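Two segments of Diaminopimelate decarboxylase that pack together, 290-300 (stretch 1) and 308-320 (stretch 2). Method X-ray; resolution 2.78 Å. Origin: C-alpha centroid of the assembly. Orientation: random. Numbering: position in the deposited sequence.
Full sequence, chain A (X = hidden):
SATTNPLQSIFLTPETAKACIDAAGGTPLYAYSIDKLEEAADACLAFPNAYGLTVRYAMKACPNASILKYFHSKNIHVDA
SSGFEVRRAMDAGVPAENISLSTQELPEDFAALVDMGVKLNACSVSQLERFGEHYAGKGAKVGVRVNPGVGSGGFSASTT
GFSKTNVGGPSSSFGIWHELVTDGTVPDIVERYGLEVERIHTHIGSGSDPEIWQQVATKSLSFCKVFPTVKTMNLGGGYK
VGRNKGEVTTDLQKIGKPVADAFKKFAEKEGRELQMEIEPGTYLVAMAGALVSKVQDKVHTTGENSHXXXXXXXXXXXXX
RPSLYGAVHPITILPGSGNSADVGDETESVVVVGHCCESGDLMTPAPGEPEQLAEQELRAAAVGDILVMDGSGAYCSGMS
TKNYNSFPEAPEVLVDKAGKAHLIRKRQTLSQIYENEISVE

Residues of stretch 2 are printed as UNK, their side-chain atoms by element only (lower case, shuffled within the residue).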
ATOM      1  N   ALA A 290       1.069 -11.172  14.224  1.00 16.54           N
ATOM      2  CA  ALA A 290      -0.319 -10.807  14.458  1.00 16.33           C
ATOM      3  C   ALA A 290      -0.421  -9.317  14.736  1.00 16.47           C
ATOM      4  O   ALA A 290       0.386  -8.761  15.485  1.00 17.30           O
ATOM      5  CB  ALA A 290      -0.917 -11.595  15.629  1.00 17.17           C
ATOM      6  N   LEU A 291      -1.421  -8.680  14.127  1.00 16.60           N
ATOM      7  CA  LEU A 291      -1.729  -7.287  14.418  1.00 16.41           C
ATOM      8  C   LEU A 291      -2.616  -7.208  15.655  1.00 17.10           C
ATOM      9  O   LEU A 291      -3.646  -7.886  15.737  1.00 17.55           O
ATOM     10  CB  LEU A 291      -2.420  -6.627  13.224  1.00 16.08           C
ATOM     11  CG  LEU A 291      -2.970  -5.216  13.456  1.00 16.23           C
ATOM     12  CD1 LEU A 291      -1.841  -4.204  13.594  1.00 15.82           C
ATOM     13  CD2 LEU A 291      -3.928  -4.813  12.349  1.00 16.20           C
ATOM     14  N   VAL A 292      -2.212  -6.382  16.616  1.00 15.93           N
ATOM     15  CA  VAL A 292      -2.925  -6.217  17.878  1.00 16.75           C
ATOM     16  C   VAL A 292      -3.406  -4.774  17.945  1.00 16.82           C
ATOM     17  O   VAL A 292      -2.592  -3.844  18.023  1.00 17.33           O
ATOM     18  CB  VAL A 292      -2.044  -6.564  19.084  1.00 18.10           C
ATOM     19  CG1 VAL A 292      -2.850  -6.502  20.366  1.00 19.09           C
ATOM     20  CG2 VAL A 292      -1.422  -7.936  18.906  1.00 18.09           C
ATOM     21  N   SER A 293      -4.722  -4.583  17.918  1.00 17.41           N
ATOM     22  CA  SER A 293      -5.325  -3.259  17.948  1.00 17.61           C
ATOM     23  C   SER A 293      -6.462  -3.234  18.961  1.00 17.94           C
ATOM     24  O   SER A 293      -6.863  -4.265  19.509  1.00 17.91           O
ATOM     25  CB  SER A 293      -5.844  -2.846  16.564  1.00 17.65           C
ATOM     26  OG  SER A 293      -6.958  -3.636  16.185  1.00 17.84           O
ATOM     27  N   LYS A 294      -6.986  -2.036  19.202  1.00 18.07           N
ATOM     28  CA  LYS A 294      -8.099  -1.837  20.116  1.00 18.24           C
ATOM     29  C   LYS A 294      -9.313  -1.328  19.354  1.00 18.53           C
ATOM     30  O   LYS A 294      -9.189  -0.625  18.346  1.00 18.75           O
ATOM     31  CB  LYS A 294      -7.734  -0.858  21.241  1.00 19.07           C
ATOM     32  CG  LYS A 294      -7.371  -1.550  22.553  1.00 20.34           C
ATOM     33  CD  LYS A 294      -6.872  -0.570  23.613  1.00 21.80           C
ATOM     34  CE  LYS A 294      -5.613  -1.090  24.305  1.00 22.98           C
ATOM     35  NZ  LYS A 294      -5.913  -1.771  25.600  1.00 24.34           N
ATOM     36  N   VAL A 295     -10.494  -1.703  19.843  1.00 17.34           N
ATOM     37  CA  VAL A 295     -11.759  -1.208  19.309  1.00 16.93           C
ATOM     38  C   VAL A 295     -11.990   0.173  19.917  1.00 17.50           C
ATOM     39  O   VAL A 295     -12.382   0.295  21.079  1.00 18.40           O
ATOM     40  CB  VAL A 295     -12.918  -2.162  19.606  1.00 17.19           C
ATOM     41  CG1 VAL A 295     -14.178  -1.705  18.887  1.00 16.84           C
ATOM     42  CG2 VAL A 295     -12.551  -3.582  19.202  1.00 16.95           C
ATOM     43  N   GLN A 296     -11.736   1.221  19.137  1.00 17.55           N
ATOM     44  CA  GLN A 296     -11.865   2.587  19.626  1.00 18.19           C
ATOM     45  C   GLN A 296     -13.249   3.181  19.400  1.00 18.08           C
ATOM     46  O   GLN A 296     -13.544   4.243  19.958  1.00 18.73           O
ATOM     47  CB  GLN A 296     -10.810   3.486  18.971  1.00 18.20           C
ATOM     48  CG  GLN A 296     -10.768   3.400  17.456  1.00 17.28           C
ATOM     49  CD  GLN A 296     -11.333   4.636  16.781  1.00 17.37           C
ATOM     50  OE1 GLN A 296     -11.800   5.564  17.442  1.00 18.03           O
ATOM     51  NE2 GLN A 296     -11.297   4.651  15.454  1.00 16.88           N
ATOM     52  N   ASP A 297     -14.101   2.531  18.609  1.00 18.54           N
ATOM     53  CA  ASP A 297     -15.449   3.031  18.371  1.00 18.53           C
ATOM     54  C   ASP A 297     -16.311   1.910  17.807  1.00 18.38           C
ATOM     55  O   ASP A 297     -15.806   0.969  17.191  1.00 18.33           O
ATOM     56  CB  ASP A 297     -15.445   4.229  17.416  1.00 18.90           C
ATOM     57  CG  ASP A 297     -16.670   5.110  17.578  1.00 19.00           C
ATOM     58  OD1 ASP A 297     -17.593   4.734  18.332  1.00 18.81           O
ATOM     59  OD2 ASP A 297     -16.711   6.183  16.947  1.00 19.39           O
ATOM     60  N   LYS A 298     -17.620   2.031  18.023  1.00 18.21           N
ATOM     61  CA  LYS A 298     -18.595   1.048  17.562  1.00 18.24           C
ATOM     62  C   LYS A 298     -19.861   1.782  17.145  1.00 18.54           C
ATOM     63  O   LYS A 298     -20.503   2.430  17.976  1.00 19.12           O
ATOM     64  CB  LYS A 298     -18.894   0.022  18.660  1.00 18.91           C
ATOM     65  CG  LYS A 298     -19.803  -1.118  18.239  1.00 19.22           C
ATOM     66  CD  LYS A 298     -20.073  -2.057  19.405  1.00 20.16           C
ATOM     67  CE  LYS A 298     -21.013  -3.185  19.005  1.00 20.76           C
ATOM     68  NZ  LYS A 298     -21.265  -4.136  20.126  1.00 21.93           N
ATOM     69  N   VAL A 299     -20.218   1.688  15.862  1.00 20.14           N
ATOM     70  CA  VAL A 299     -21.338   2.434  15.302  1.00 20.54           C
ATOM     71  C   VAL A 299     -22.290   1.473  14.600  1.00 20.93           C
ATOM     72  O   VAL A 299     -21.941   0.334  14.282  1.00 20.76           O
ATOM     73  CB  VAL A 299     -20.867   3.534  14.326  1.00 20.24           C
ATOM     74  CG1 VAL A 299     -19.872   4.455  15.011  1.00 20.09           C
ATOM     75  CG2 VAL A 299     -20.253   2.914  13.087  1.00 19.77           C
ATOM     76  N   HIS A 300     -23.510   1.949  14.355  1.00 24.18           N
ATOM     77  CA  HIS A 300     -24.555   1.127  13.765  1.00 25.24           C
ATOM     78  C   HIS A 300     -25.272   1.879  12.651  1.00 26.53           C
ATOM     79  O   HIS A 300     -25.312   3.113  12.632  1.00 26.63           O
ATOM     80  CB  HIS A 300     -25.593   0.685  14.815  1.00 24.68           C
ATOM     81  CG  HIS A 300     -24.996   0.235  16.111  1.00 23.60           C
ATOM     82  ND1 HIS A 300     -24.616  -1.071  16.344  1.00 22.94           N
ATOM     83  CD2 HIS A 300     -24.722   0.914  17.249  1.00 22.85           C
ATOM     84  CE1 HIS A 300     -24.131  -1.176  17.568  1.00 21.85           C
ATOM     85  NE2 HIS A 300     -24.182   0.015  18.140  1.00 21.87           N
ATOM     86  N   UNK A 308     -23.363  -3.559  11.892  1.00 22.67           N
ATOM     87  CA  UNK A 308     -22.688  -3.050  13.076  1.00 21.95           C
ATOM     88  C   UNK A 308     -21.199  -2.988  12.769  1.00 21.64           C
ATOM     89  O   UNK A 308     -20.611  -3.983  12.337  1.00 21.22           O
ATOM     90  o   UNK A 308     -24.287  -3.702  14.769  1.00 22.23           O
ATOM     91  c   UNK A 308     -22.955  -3.936  14.295  1.00 21.14           C
ATOM     92  c   UNK A 308     -21.966  -3.629  15.410  1.00 20.55           C
ATOM     93  N   UNK A 309     -20.602  -1.817  12.972  1.00 19.95           N
ATOM     94  CA  UNK A 309     -19.224  -1.558  12.577  1.00 19.07           C
ATOM     95  C   UNK A 309     -18.332  -1.454  13.808  1.00 18.80           C
ATOM     96  O   UNK A 309     -18.637  -0.699  14.739  1.00 19.10           O
ATOM     97  c   UNK A 309     -19.872  -0.311  10.456  1.00 20.32           C
ATOM     98  c   UNK A 309     -19.906  -0.655   8.075  1.00 21.90           C
ATOM     99  c   UNK A 309     -21.225  -0.025  10.411  1.00 21.57           C
ATOM    100  c   UNK A 309     -21.253  -0.373   8.043  1.00 22.84           C
ATOM    101  c   UNK A 309     -19.221  -0.623   9.274  1.00 20.48           C
ATOM    102  c   UNK A 309     -21.914  -0.056   9.212  1.00 22.67           C
ATOM    103  c   UNK A 309     -19.120  -0.270  11.757  1.00 18.89           C
ATOM    104  N   UNK A 310     -17.234  -2.206  13.802  1.00 17.20           N
ATOM    105  CA  UNK A 310     -16.167  -2.060  14.782  1.00 17.04           C
ATOM    106  C   UNK A 310     -15.038  -1.258  14.147  1.00 16.47           C
ATOM    107  O   UNK A 310     -14.442  -1.696  13.157  1.00 16.03           O
ATOM    108  c   UNK A 310     -15.653  -3.421  15.246  1.00 17.15           C
ATOM    109  c   UNK A 310     -17.195  -3.549  17.228  1.00 18.64           C
ATOM    110  c   UNK A 310     -16.576  -4.316  16.075  1.00 18.01           C
ATOM    111  c   UNK A 310     -15.794  -5.508  16.587  1.00 18.22           C
ATOM    112  N   UNK A 311     -14.749  -0.088  14.710  1.00 16.95           N
ATOM    113  CA  UNK A 311     -13.705   0.793  14.203  1.00 16.74           C
ATOM    114  C   UNK A 311     -12.461   0.636  15.069  1.00 16.87           C
ATOM    115  O   UNK A 311     -12.518   0.835  16.287  1.00 17.42           O
ATOM    116  n   UNK A 311     -16.626   6.079  12.970  1.00 18.54           N
ATOM    117  c   UNK A 311     -15.573   2.446  13.617  1.00 17.26           C
ATOM    118  c   UNK A 311     -16.109   3.836  13.916  1.00 17.78           C
ATOM    119  c   UNK A 311     -16.119   4.708  12.678  1.00 17.90           C
ATOM    120  c   UNK A 311     -14.175   2.247  14.192  1.00 17.12           C
ATOM    121  N   UNK A 312     -11.345   0.286  14.438  1.00 17.56           N
ATOM    122  CA  UNK A 312     -10.087   0.078  15.138  1.00 17.43           C
ATOM    123  C   UNK A 312      -9.243   1.349  15.125  1.00 17.73           C
ATOM    124  O   UNK A 312      -9.590   2.355  14.500  1.00 18.05           O
ATOM    125  c   UNK A 312     -10.034  -2.365  14.165  1.00 16.67           C
ATOM    126  c   UNK A 312      -9.136  -3.251  13.320  1.00 16.19           C
ATOM    127  c   UNK A 312      -9.301  -1.068  14.500  1.00 16.80           C
ATOM    128  c   UNK A 312     -10.464  -3.086  15.433  1.00 17.05           C
ATOM    129  N   UNK A 313      -8.113   1.294  15.832  1.00 18.33           N
ATOM    130  CA  UNK A 313      -7.077   2.315  15.730  1.00 18.56           C
ATOM    131  C   UNK A 313      -5.959   1.892  14.784  1.00 17.99           C
ATOM    132  O   UNK A 313      -4.809   2.316  14.942  1.00 17.94           O
ATOM    133  c   UNK A 313      -6.518   2.667  17.112  1.00 18.79           C
ATOM    134  o   UNK A 313      -5.951   0.345  17.308  1.00 17.78           O
ATOM    135  o   UNK A 313      -5.245   1.706  18.878  1.00 18.75           O
ATOM    136  c   UNK A 313      -5.858   1.485  17.810  1.00 18.21           C
ATOM    137  N   UNK A 314      -6.287   1.055  13.802  1.00 17.44           N
ATOM    138  CA  UNK A 314      -5.341   0.578  12.807  1.00 17.12           C
ATOM    139  C   UNK A 314      -6.092   0.391  11.496  1.00 16.47           C
ATOM    140  O   UNK A 314      -7.299   0.624  11.413  1.00 16.33           O
ATOM    141  c   UNK A 314      -4.673  -0.723  13.262  1.00 16.93           C
ATOM    142  N   UNK A 315      -5.372  -0.032  10.462  1.00 19.05           N
ATOM    143  CA  UNK A 315      -6.019  -0.262   9.179  1.00 19.09           C
ATOM    144  C   UNK A 315      -5.015  -0.590   8.094  1.00 19.12           C
ATOM    145  O   UNK A 315      -3.973  -1.202   8.355  1.00 18.17           O
ATOM    146  N   UNK A 316      -5.346  -0.168   6.869  1.00 18.90           N
ATOM    147  CA  UNK A 316      -4.468  -0.406   5.727  1.00 18.70           C
ATOM    148  C   UNK A 316      -3.072   0.174   5.938  1.00 18.94           C
ATOM    149  O   UNK A 316      -2.129  -0.249   5.258  1.00 18.37           O
ATOM    150  c   UNK A 316      -5.096   0.176   4.462  1.00 18.87           C
ATOM    151  s   UNK A 316      -6.132   2.365   3.134  1.00 20.06           S
ATOM    152  c   UNK A 316      -7.122   1.102   2.335  1.00 19.72           C
ATOM    153  c   UNK A 316      -5.716   1.542   4.676  1.00 19.67           C
ATOM    154  N   UNK A 317      -2.922   1.133   6.857  1.00 17.40           N
ATOM    155  CA  UNK A 317      -1.603   1.590   7.278  1.00 18.19           C
ATOM    156  C   UNK A 317      -0.767   0.467   7.878  1.00 17.80           C
ATOM    157  O   UNK A 317       0.463   0.571   7.912  1.00 18.46           O
ATOM    158  o   UNK A 317      -2.761   2.363   9.252  1.00 18.37           O
ATOM    159  c   UNK A 317      -2.112   4.021   7.634  1.00 19.82           C
ATOM    160  c   UNK A 317      -1.741   2.713   8.307  1.00 18.98           C
ATOM    161  N   UNK A 318      -1.402  -0.596   8.353  1.00 19.73           N
ATOM    162  CA  UNK A 318      -0.706  -1.681   9.031  1.00 18.69           C
ATOM    163  C   UNK A 318      -0.913  -3.037   8.377  1.00 17.98           C
ATOM    164  O   UNK A 318       0.021  -3.842   8.334  1.00 17.23           O
ATOM    165  c   UNK A 318      -1.149  -1.739  10.495  1.00 18.91           C
ATOM    166  o   UNK A 318      -0.207   0.245  11.414  1.00 19.64           O
ATOM    167  c   UNK A 318      -1.259  -0.361  11.113  1.00 19.70           C
ATOM    168  o   UNK A 318      -2.397   0.128  11.270  1.00 20.38           O
ATOM    169  N   UNK A 319      -2.112  -3.320   7.872  1.00 18.02           N
ATOM    170  CA  UNK A 319      -2.390  -4.550   7.137  1.00 17.42           C
ATOM    171  C   UNK A 319      -3.147  -4.161   5.872  1.00 18.25           C
ATOM    172  O   UNK A 319      -4.322  -3.778   5.939  1.00 19.03           O
ATOM    173  c   UNK A 319      -2.443  -5.909   9.252  1.00 17.43           C
ATOM    174  c   UNK A 319      -3.187  -5.565   7.969  1.00 17.36           C
ATOM    175  c   UNK A 319      -3.443  -6.821   7.163  1.00 16.85           C
ATOM    176  N   UNK A 320      -2.475  -4.255   4.723  1.00 16.63           N
ATOM    177  CA  UNK A 320      -3.045  -3.850   3.447  1.00 17.63           C
ATOM    178  C   UNK A 320      -3.664  -5.003   2.669  1.00 17.61           C
ATOM    179  O   UNK A 320      -4.487  -4.758   1.780  1.00 18.19           O
ATOM    180  c   UNK A 320      -2.324  -2.740   1.165  1.00 18.57           C
ATOM    181  c   UNK A 320      -1.069  -2.435   0.367  1.00 18.71           C
ATOM    182  c   UNK A 320      -1.966  -3.177   2.587  1.00 17.92           C
ATOM    183  c   UNK A 320      -3.275  -1.552   1.176  1.00 19.12           C
TER
HETATM  184  O   HOH W   1     -15.184   7.136  14.822  1.00 17.29           O

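Position 308 carries three side-chain atoms, one carbon bearing an oxygen and a carbon. The oxygen lies 3.1 Å from ND1 of His-300, near the plane of the imidazole, in a hydrogen bond (158°) that either partner could donate. This is Thr-308.

Position 309 has one carbon, which is CB and lies 3.6 Å from Val-299 CG2, then a six-carbon ring without a hydroxyl: Phe-309. The backbones form an antiparallel hydrogen-bonded pair, with Phe-309 N to Val-299 O at 2.9 Å and Val-299 N to Phe-309 O at 3.1 Å.

At position 310 four carbons fork at the second. One fork tip lies 3.7 Å from Lys-298 CG and 3.9 Å from Val-295 CG1: Leu-310. It pairs with Lys-298 without backbone hydrogen bonds, the two side chains sharing a sheet face with those of Thr-308 and His-300.

Position 311 shows four carbons in a row ending in nitrogen, which stands 4.0 Å from Asp-297 OD2: Lys-311. This is a long salt bridge; water 1 links the pair, donating to Asp-297 OD2 (2.8 Å) and accepting from Lys-311 NZ (2.6 Å). Lys-311 N bonds to Asp-297 O at 2.9 Å, while Lys-311 O receives both Gln-296 N (3.0 Å) and Asp-297 N (3.3 Å).

Position 312 again has four carbons forked at the second, both tips 3.6 Å from Ser-293 OG: Leu-312. Its backbone O accepts from Gln-296 NE2 at 3.0 Å.

Position 313 has two carbons, the second carrying two oxygens, one 3.2 Å from Lys-294 N: Asp-313. OD1 accepts that bond (168°); the return bond, Asp-313 N to Lys-294 O, is weak at 3.3 Å and 138°.

Position 314, a single carbon 4.1 Å from Ser-293 CB, is Ala-314. Position 315 has no side-chain atom, hence Gly-315. Position 316, with two carbons, sulfur and a terminal carbon, is Met-316; position 317, a carbon bearing oxygen and carbon, is Thr-317. Neither side chain reaches stretch 1.

Position 318 has two carbons, the second with two oxygens, its CB 4.0 Å from Leu-291 CD1: Asp-318. Its OD2 accepts from Gly-315 N at 3.1 Å, bracing the turn. Position 319, a carbon bearing two carbons, one 3.6 Å from Leu-291 CD2, is Val-319. Position 320, four carbons forked at the second and out of reach, is Leu-320.

The contact buries 893 Å². Paired backbone bonds align the strands at Val-299 and Asp-297; beyond them, Asp-313 and Gln-296 supply side-chain bonds to backbone, and Leu-291 packs against the returning loop.

Stretch 2 308-320: TFLKLDAGMTDVL
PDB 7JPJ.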